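Side-chain contacts in putative dehydratase (Mesorhizobium loti, PDB 2POZ), which is of unknown function but belongs to the mandelate racemase and muconate lactonizing enzyme family and may act as a lyase, possibly a dehydratase: residues A99-K104 and G286-K291; P279-A284 and T316-L321. All coordinates share one frame; numbering follows the deposited sequence.

Contact 1: A99-K104 and G286-K291; sequences ALWDIK and GLMETK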
ATOM      1  N   ALA A  99      22.299 -14.621  33.166  1.00  8.60           N
ATOM      2  CA  ALA A  99      22.897 -15.502  34.170  1.00 10.96           C
ATOM      3  C   ALA A  99      23.066 -16.923  33.628  1.00 11.72           C
ATOM      4  O   ALA A  99      24.006 -17.628  34.003  1.00 14.09           O
ATOM      5  CB  ALA A  99      22.036 -15.521  35.435  1.00  8.99           C
ATOM      6  N   LEU A 100      22.155 -17.346  32.759  1.00 10.20           N
ATOM      7  CA  LEU A 100      22.249 -18.684  32.194  1.00 11.43           C
ATOM      8  C   LEU A 100      23.457 -18.793  31.272  1.00 10.98           C
ATOM      9  O   LEU A 100      24.191 -19.778  31.337  1.00 10.57           O
ATOM     10  CB  LEU A 100      20.961 -19.034  31.452  1.00  9.35           C
ATOM     11  CG  LEU A 100      19.782 -19.217  32.412  1.00 12.42           C
ATOM     12  CD1 LEU A 100      18.492 -19.441  31.625  1.00 11.23           C
ATOM     13  CD2 LEU A 100      20.062 -20.403  33.339  1.00 10.42           C
ATOM     14  N   TRP A 101      23.671 -17.787  30.420  1.00  9.48           N
ATOM     15  CA  TRP A 101      24.827 -17.800  29.518  1.00 10.09           C
ATOM     16  C   TRP A 101      26.124 -17.694  30.324  1.00 11.25           C
ATOM     17  O   TRP A 101      27.157 -18.256  29.949  1.00 10.37           O
ATOM     18  CB  TRP A 101      24.754 -16.651  28.503  1.00 10.69           C
ATOM     19  CG  TRP A 101      23.804 -16.929  27.381  1.00 11.53           C
ATOM     20  CD1 TRP A 101      22.564 -16.395  27.202  1.00 11.98           C
ATOM     21  CD2 TRP A 101      23.993 -17.874  26.316  1.00 12.83           C
ATOM     22  NE1 TRP A 101      21.961 -16.949  26.092  1.00 11.06           N
ATOM     23  CE2 TRP A 101      22.820 -17.859  25.532  1.00 12.12           C
ATOM     24  CE3 TRP A 101      25.042 -18.733  25.955  1.00 12.00           C
ATOM     25  CZ2 TRP A 101      22.663 -18.674  24.405  1.00 11.37           C
ATOM     26  CZ3 TRP A 101      24.887 -19.543  24.834  1.00 13.32           C
ATOM     27  CH2 TRP A 101      23.704 -19.504  24.072  1.00 13.27           C
ATOM     28  N   ASP A 102      26.070 -16.970  31.435  1.00 10.38           N
ATOM     29  CA  ASP A 102      27.244 -16.828  32.292  1.00 11.85           C
ATOM     30  C   ASP A 102      27.624 -18.237  32.796  1.00 12.07           C
ATOM     31  O   ASP A 102      28.790 -18.635  32.761  1.00 10.17           O
ATOM     32  CB  ASP A 102      26.905 -15.896  33.460  1.00 12.53           C
ATOM     33  CG  ASP A 102      28.134 -15.411  34.213  1.00 16.41           C
ATOM     34  OD1 ASP A 102      29.252 -15.410  33.641  1.00 16.12           O
ATOM     35  OD2 ASP A 102      27.968 -15.010  35.384  1.00 17.81           O
ATOM     36  N   ILE A 103      26.629 -18.997  33.241  1.00 12.22           N
ATOM     37  CA  ILE A 103      26.873 -20.348  33.736  1.00 13.29           C
ATOM     38  C   ILE A 103      27.404 -21.263  32.640  1.00 14.43           C
ATOM     39  O   ILE A 103      28.330 -22.051  32.868  1.00 12.48           O
ATOM     40  CB  ILE A 103      25.586 -20.953  34.339  1.00 12.18           C
ATOM     41  CG1 ILE A 103      25.290 -20.272  35.683  1.00  9.86           C
ATOM     42  CG2 ILE A 103      25.746 -22.468  34.514  1.00 10.79           C
ATOM     43  CD1 ILE A 103      23.922 -20.581  36.242  1.00 10.46           C
ATOM     44  N   LYS A 104      26.833 -21.152  31.443  1.00 14.67           N
ATOM     45  CA  LYS A 104      27.274 -21.986  30.336  1.00 15.44           C
ATOM     46  C   LYS A 104      28.725 -21.674  29.974  1.00 14.90           C
ATOM     47  O   LYS A 104      29.514 -22.582  29.740  1.00 15.17           O
ATOM     48  CB  LYS A 104      26.368 -21.788  29.116  1.00 14.04           C
ATOM     49  CG  LYS A 104      26.679 -22.736  27.953  1.00 16.25           C
ATOM     50  CD  LYS A 104      25.713 -22.525  26.786  1.00 13.39           C
ATOM     51  CE  LYS A 104      24.362 -23.158  27.057  1.00 14.68           C
ATOM     52  NZ  LYS A 104      24.419 -24.646  26.965  1.00 13.82           N
ATOM     53  N   GLY A 286      17.573 -10.412  26.554  1.00 12.16           N
ATOM     54  CA  GLY A 286      18.764 -11.134  26.963  1.00 11.02           C
ATOM     55  C   GLY A 286      19.860 -11.027  25.923  1.00 12.10           C
ATOM     56  O   GLY A 286      19.713 -10.312  24.933  1.00 13.43           O
ATOM     57  N   LEU A 287      20.957 -11.743  26.145  1.00 11.85           N
ATOM     58  CA  LEU A 287      22.096 -11.715  25.238  1.00 12.62           C
ATOM     59  C   LEU A 287      21.850 -12.375  23.886  1.00 12.19           C
ATOM     60  O   LEU A 287      22.141 -11.795  22.850  1.00 12.13           O
ATOM     61  CB  LEU A 287      23.309 -12.373  25.894  1.00 13.46           C
ATOM     62  CG  LEU A 287      24.103 -11.551  26.903  1.00 14.96           C
ATOM     63  CD1 LEU A 287      25.186 -12.433  27.516  1.00 16.23           C
ATOM     64  CD2 LEU A 287      24.725 -10.344  26.205  1.00 15.46           C
HETATM   65  N   MSE A 288      21.330 -13.591  23.890  1.00 12.39           N
HETATM   66  CA  MSE A 288      21.074 -14.277  22.629  1.00 13.23           C
HETATM   67  C   MSE A 288      19.926 -13.602  21.878  1.00 12.37           C
HETATM   68  O   MSE A 288      20.004 -13.423  20.667  1.00 14.17           O
HETATM   69  CB  MSE A 288      20.761 -15.756  22.876  1.00 14.48           C
HETATM   70  CG  MSE A 288      20.399 -16.543  21.611  1.00 18.34           C
HETATM   71 SE   MSE A 288      21.720 -16.428  20.192  1.00 30.71          SE
HETATM   72  CE  MSE A 288      22.822 -17.970  20.676  1.00 24.25           C
ATOM     73  N   GLU A 289      18.871 -13.217  22.591  1.00 10.36           N
ATOM     74  CA  GLU A 289      17.749 -12.544  21.945  1.00 11.43           C
ATOM     75  C   GLU A 289      18.258 -11.260  21.268  1.00 11.01           C
ATOM     76  O   GLU A 289      17.869 -10.941  20.146  1.00 12.34           O
ATOM     77  CB  GLU A 289      16.667 -12.214  22.978  1.00 12.59           C
ATOM     78  CG  GLU A 289      15.417 -11.526  22.421  1.00 13.35           C
ATOM     79  CD  GLU A 289      14.643 -12.394  21.424  1.00 16.58           C
ATOM     80  OE1 GLU A 289      14.780 -13.639  21.466  1.00 15.78           O
ATOM     81  OE2 GLU A 289      13.883 -11.825  20.612  1.00 15.82           O
ATOM     82  N   THR A 290      19.143 -10.531  21.938  1.00  8.86           N
ATOM     83  CA  THR A 290      19.667  -9.308  21.349  1.00 10.59           C
ATOM     84  C   THR A 290      20.583  -9.628  20.171  1.00 11.26           C
ATOM     85  O   THR A 290      20.604  -8.897  19.182  1.00 11.44           O
ATOM     86  CB  THR A 290      20.403  -8.454  22.395  1.00 10.12           C
ATOM     87  OG1 THR A 290      19.480  -8.097  23.435  1.00 11.49           O
ATOM     88  CG2 THR A 290      20.937  -7.165  21.759  1.00 10.00           C
ATOM     89  N   LYS A 291      21.337 -10.722  20.266  1.00 11.64           N
ATOM     90  CA  LYS A 291      22.190 -11.113  19.152  1.00 12.00           C
ATOM     91  C   LYS A 291      21.274 -11.398  17.944  1.00 11.24           C
ATOM     92  O   LYS A 291      21.590 -11.015  16.810  1.00 12.27           O
ATOM     93  CB  LYS A 291      23.006 -12.365  19.495  1.00 11.96           C
ATOM     94  CG  LYS A 291      23.814 -12.909  18.316  1.00 12.09           C
ATOM     95  CD  LYS A 291      24.669 -14.116  18.710  1.00 15.06           C
ATOM     96  CE  LYS A 291      25.346 -14.728  17.484  1.00 18.50           C
ATOM     97  NZ  LYS A 291      26.133 -13.728  16.692  1.00 20.08           N
TER

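Contact 2: P279-A284 and T316-L321; sequences PDIGTA and TATLQL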
ATOM      1  N   PRO A 279      18.979  -1.611  21.203  1.00 12.61           N
ATOM      2  CA  PRO A 279      18.414  -2.524  22.197  1.00 11.60           C
ATOM      3  C   PRO A 279      19.279  -2.574  23.451  1.00 12.21           C
ATOM      4  O   PRO A 279      20.484  -2.331  23.395  1.00 11.38           O
ATOM      5  CB  PRO A 279      18.407  -3.862  21.468  1.00 12.95           C
ATOM      6  CG  PRO A 279      19.645  -3.776  20.619  1.00 13.00           C
ATOM      7  CD  PRO A 279      19.547  -2.352  20.063  1.00 11.14           C
ATOM      8  N   ASP A 280      18.653  -2.887  24.578  1.00 11.45           N
ATOM      9  CA  ASP A 280      19.359  -3.005  25.853  1.00 12.75           C
ATOM     10  C   ASP A 280      19.306  -4.494  26.196  1.00 10.67           C
ATOM     11  O   ASP A 280      18.215  -5.056  26.283  1.00 10.57           O
ATOM     12  CB  ASP A 280      18.630  -2.197  26.925  1.00 13.56           C
ATOM     13  CG  ASP A 280      19.364  -2.197  28.262  1.00 18.13           C
ATOM     14  OD1 ASP A 280      19.910  -3.252  28.659  1.00 14.74           O
ATOM     15  OD2 ASP A 280      19.383  -1.135  28.919  1.00 22.70           O
ATOM     16  N   ILE A 281      20.456  -5.141  26.392  1.00 11.61           N
ATOM     17  CA  ILE A 281      20.418  -6.579  26.692  1.00 12.49           C
ATOM     18  C   ILE A 281      19.652  -6.883  27.974  1.00 13.10           C
ATOM     19  O   ILE A 281      19.220  -8.014  28.185  1.00 15.63           O
ATOM     20  CB  ILE A 281      21.828  -7.222  26.803  1.00 13.05           C
ATOM     21  CG1 ILE A 281      22.598  -6.634  27.986  1.00 13.92           C
ATOM     22  CG2 ILE A 281      22.590  -7.050  25.495  1.00 14.87           C
ATOM     23  CD1 ILE A 281      23.870  -7.416  28.308  1.00 15.83           C
ATOM     24  N   GLY A 282      19.484  -5.866  28.819  1.00 13.33           N
ATOM     25  CA  GLY A 282      18.763  -6.030  30.074  1.00 12.60           C
ATOM     26  C   GLY A 282      17.252  -5.847  29.976  1.00 12.86           C
ATOM     27  O   GLY A 282      16.536  -6.009  30.968  1.00 12.17           O
ATOM     28  N   THR A 283      16.759  -5.495  28.794  1.00 11.99           N
ATOM     29  CA  THR A 283      15.325  -5.324  28.598  1.00 11.53           C
ATOM     30  C   THR A 283      14.835  -5.944  27.287  1.00 11.77           C
ATOM     31  O   THR A 283      13.683  -6.346  27.194  1.00 10.82           O
ATOM     32  CB  THR A 283      14.893  -3.827  28.593  1.00 13.79           C
ATOM     33  OG1 THR A 283      15.408  -3.180  27.425  1.00 10.66           O
ATOM     34  CG2 THR A 283      15.401  -3.108  29.834  1.00 12.29           C
ATOM     35  N   ALA A 284      15.709  -6.031  26.286  1.00 11.18           N
ATOM     36  CA  ALA A 284      15.329  -6.579  24.981  1.00 11.85           C
ATOM     37  C   ALA A 284      15.052  -8.081  24.957  1.00 11.71           C
ATOM     38  O   ALA A 284      14.485  -8.599  23.989  1.00 10.94           O
ATOM     39  CB  ALA A 284      16.392  -6.235  23.942  1.00 12.01           C
ATOM     40  N   THR A 316      29.466  -4.961  31.458  1.00 15.72           N
ATOM     41  CA  THR A 316      30.388  -6.021  31.074  1.00 15.38           C
ATOM     42  C   THR A 316      29.680  -7.060  30.210  1.00 14.99           C
ATOM     43  O   THR A 316      30.240  -7.550  29.228  1.00 14.52           O
ATOM     44  CB  THR A 316      30.990  -6.695  32.318  1.00 14.98           C
ATOM     45  OG1 THR A 316      31.698  -5.714  33.079  1.00 17.46           O
ATOM     46  CG2 THR A 316      31.948  -7.812  31.922  1.00 17.10           C
ATOM     47  N   ALA A 317      28.447  -7.391  30.574  1.00 14.65           N
ATOM     48  CA  ALA A 317      27.665  -8.358  29.809  1.00 14.65           C
ATOM     49  C   ALA A 317      27.440  -7.836  28.389  1.00 14.36           C
ATOM     50  O   ALA A 317      27.477  -8.593  27.418  1.00 14.97           O
ATOM     51  CB  ALA A 317      26.330  -8.601  30.492  1.00 14.07           C
ATOM     52  N   THR A 318      27.204  -6.535  28.273  1.00 15.35           N
ATOM     53  CA  THR A 318      26.976  -5.916  26.975  1.00 14.05           C
ATOM     54  C   THR A 318      28.215  -6.056  26.092  1.00 13.96           C
ATOM     55  O   THR A 318      28.097  -6.187  24.874  1.00 13.98           O
ATOM     56  CB  THR A 318      26.602  -4.428  27.134  1.00 14.82           C
ATOM     57  OG1 THR A 318      25.334  -4.333  27.802  1.00 13.83           O
ATOM     58  CG2 THR A 318      26.508  -3.739  25.772  1.00 15.41           C
ATOM     59  N   LEU A 319      29.401  -6.039  26.702  1.00 12.72           N
ATOM     60  CA  LEU A 319      30.640  -6.188  25.933  1.00 13.88           C
ATOM     61  C   LEU A 319      30.694  -7.569  25.280  1.00 14.10           C
ATOM     62  O   LEU A 319      31.287  -7.737  24.217  1.00 13.71           O
ATOM     63  CB  LEU A 319      31.875  -5.991  26.823  1.00 12.90           C
ATOM     64  CG  LEU A 319      32.073  -4.606  27.442  1.00 13.28           C
ATOM     65  CD1 LEU A 319      33.385  -4.585  28.220  1.00 16.23           C
ATOM     66  CD2 LEU A 319      32.075  -3.541  26.355  1.00 14.58           C
ATOM     67  N   GLN A 320      30.071  -8.556  25.915  1.00 13.49           N
ATOM     68  CA  GLN A 320      30.043  -9.907  25.350  1.00 16.21           C
ATOM     69  C   GLN A 320      29.394  -9.854  23.969  1.00 16.69           C
ATOM     70  O   GLN A 320      29.842 -10.509  23.031  1.00 18.46           O
ATOM     71  CB  GLN A 320      29.239 -10.854  26.242  1.00 14.81           C
ATOM     72  CG  GLN A 320      29.920 -11.228  27.557  1.00 16.53           C
ATOM     73  CD  GLN A 320      31.243 -11.943  27.345  1.00 15.76           C
ATOM     74  OE1 GLN A 320      31.345 -12.835  26.507  1.00 18.11           O
ATOM     75  NE2 GLN A 320      32.257 -11.565  28.121  1.00 16.42           N
ATOM     76  N   LEU A 321      28.337  -9.057  23.852  1.00 16.78           N
ATOM     77  CA  LEU A 321      27.615  -8.919  22.596  1.00 16.56           C
ATOM     78  C   LEU A 321      28.401  -8.092  21.580  1.00 16.57           C
ATOM     79  O   LEU A 321      28.568  -8.497  20.429  1.00 14.82           O
ATOM     80  CB  LEU A 321      26.256  -8.258  22.857  1.00 18.83           C
ATOM     81  CG  LEU A 321      25.340  -7.954  21.667  1.00 22.00           C
ATOM     82  CD1 LEU A 321      24.443  -9.143  21.385  1.00 19.41           C
ATOM     83  CD2 LEU A 321      24.489  -6.727  21.984  1.00 20.52           C
TER

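Contact 1: A99-K104 and G286-K291
Trp-101 and Leu-287 mark the closest backbone approach, their CA atoms 7.9 Å apart, and between 99-104 and 286-291 that distance is spanned by side chains. Trp-101 is the one residue of 99-104 that touches 286-291. Its pyrrole side meets the start of helix 287-298: NE1 of Trp-101 lies 3.6 Å from CB of Met-288, its CD1 4.3 Å from CB of Leu-287. Met-288, present as selenomethionine, has CG anti to the backbone N (chi1 177°) and bends at the next two torsions, bringing CE back to 3.8 Å from CZ2 of Trp-101. CB thus sits by NE1 and CZ2 and CE by CZ2 and CH2, the side chain passing the indole obliquely. Gly-286, the N-cap, accepts OG1 of Thr-290 on its carbonyl O. Glu-97, one turn before Trp-101, receives the N-H groups of Leu-287 and Met-288 on its two carboxylate oxygens, and its OE2 also takes a weak hydrogen bond from NE1 of Trp-101. This is an interface of the enolase-type fold, N-terminal domain against barrel domain, with Glu-97 holding the start of helix 287-298. Ile-68 of helix 68-78 and Val-112 and Leu-115 of helix 112-115 also pack on Trp-101, while strand 21-27 backs Ala-99 and Ile-103.

Contact 2: P279-A284 and T316-L321
Ile-281 carries nearly all of the loop side of this contact, and each of its branches has its own apolar partner on helix 312-324. CD1 of Ile-281 presses on CB of Ala-317 at 3.5 Å, and CG2 of Ile-281 slides past CD2 of Leu-321 at 4.0 Å. A chi1 of 64° tucks CG1 into the notch flanked by backbone N and C, and an extended chi2 then carries CD1 out to the helix. A second kind of touch is methyl against polar atoms: CD1 of Ile-281 rests 3.4 Å from N of Thr-318 and also near its OG1, a hydroxyl already hydrogen-bonded to the carbonyl O of Ile-314. With only an alanine here, the methyls that meet Ala-317 and Leu-321 are gone, which would probably open a gap between loop and helix. Hydrogen bonds shape the loop itself. OD1 of Asp-280 accepts from N of Gly-282 at 2.7 Å on its anti side, an Asx turn, and Asp-280 O takes N-H groups from Thr-283 and Ala-284. The other carboxylate oxygen, OD2, bonds ND1 of His-307. This loop follows strand 276-277 of the barrel, and the Asp-His pair recalls the one in mandelate racemase, although its role here is not established.

How the contacts relate
Both contacts are buried, yet they illustrate how packing changes with place in a two-domain fold. Contact 1 lies farther out, about 15 Å between its centre and that of the chain, and joins the N-terminal domain to the barrel with a neighbouring subunit close by; contact 2, at about 7 Å, stays within the barrel domain. An aromatic ring against the bent chain of a selenomethionine serves the first; small and branched aliphatic groups, with one methyl beside polar atoms, serve the second. Helix 287-298 connects them: it supplies one side of contact 1 and follows the loop of contact 2 within a few residues. CG2 of Thr-290 lies 3.6 Å from CD2 of Leu-321, so the two contacts adjoin.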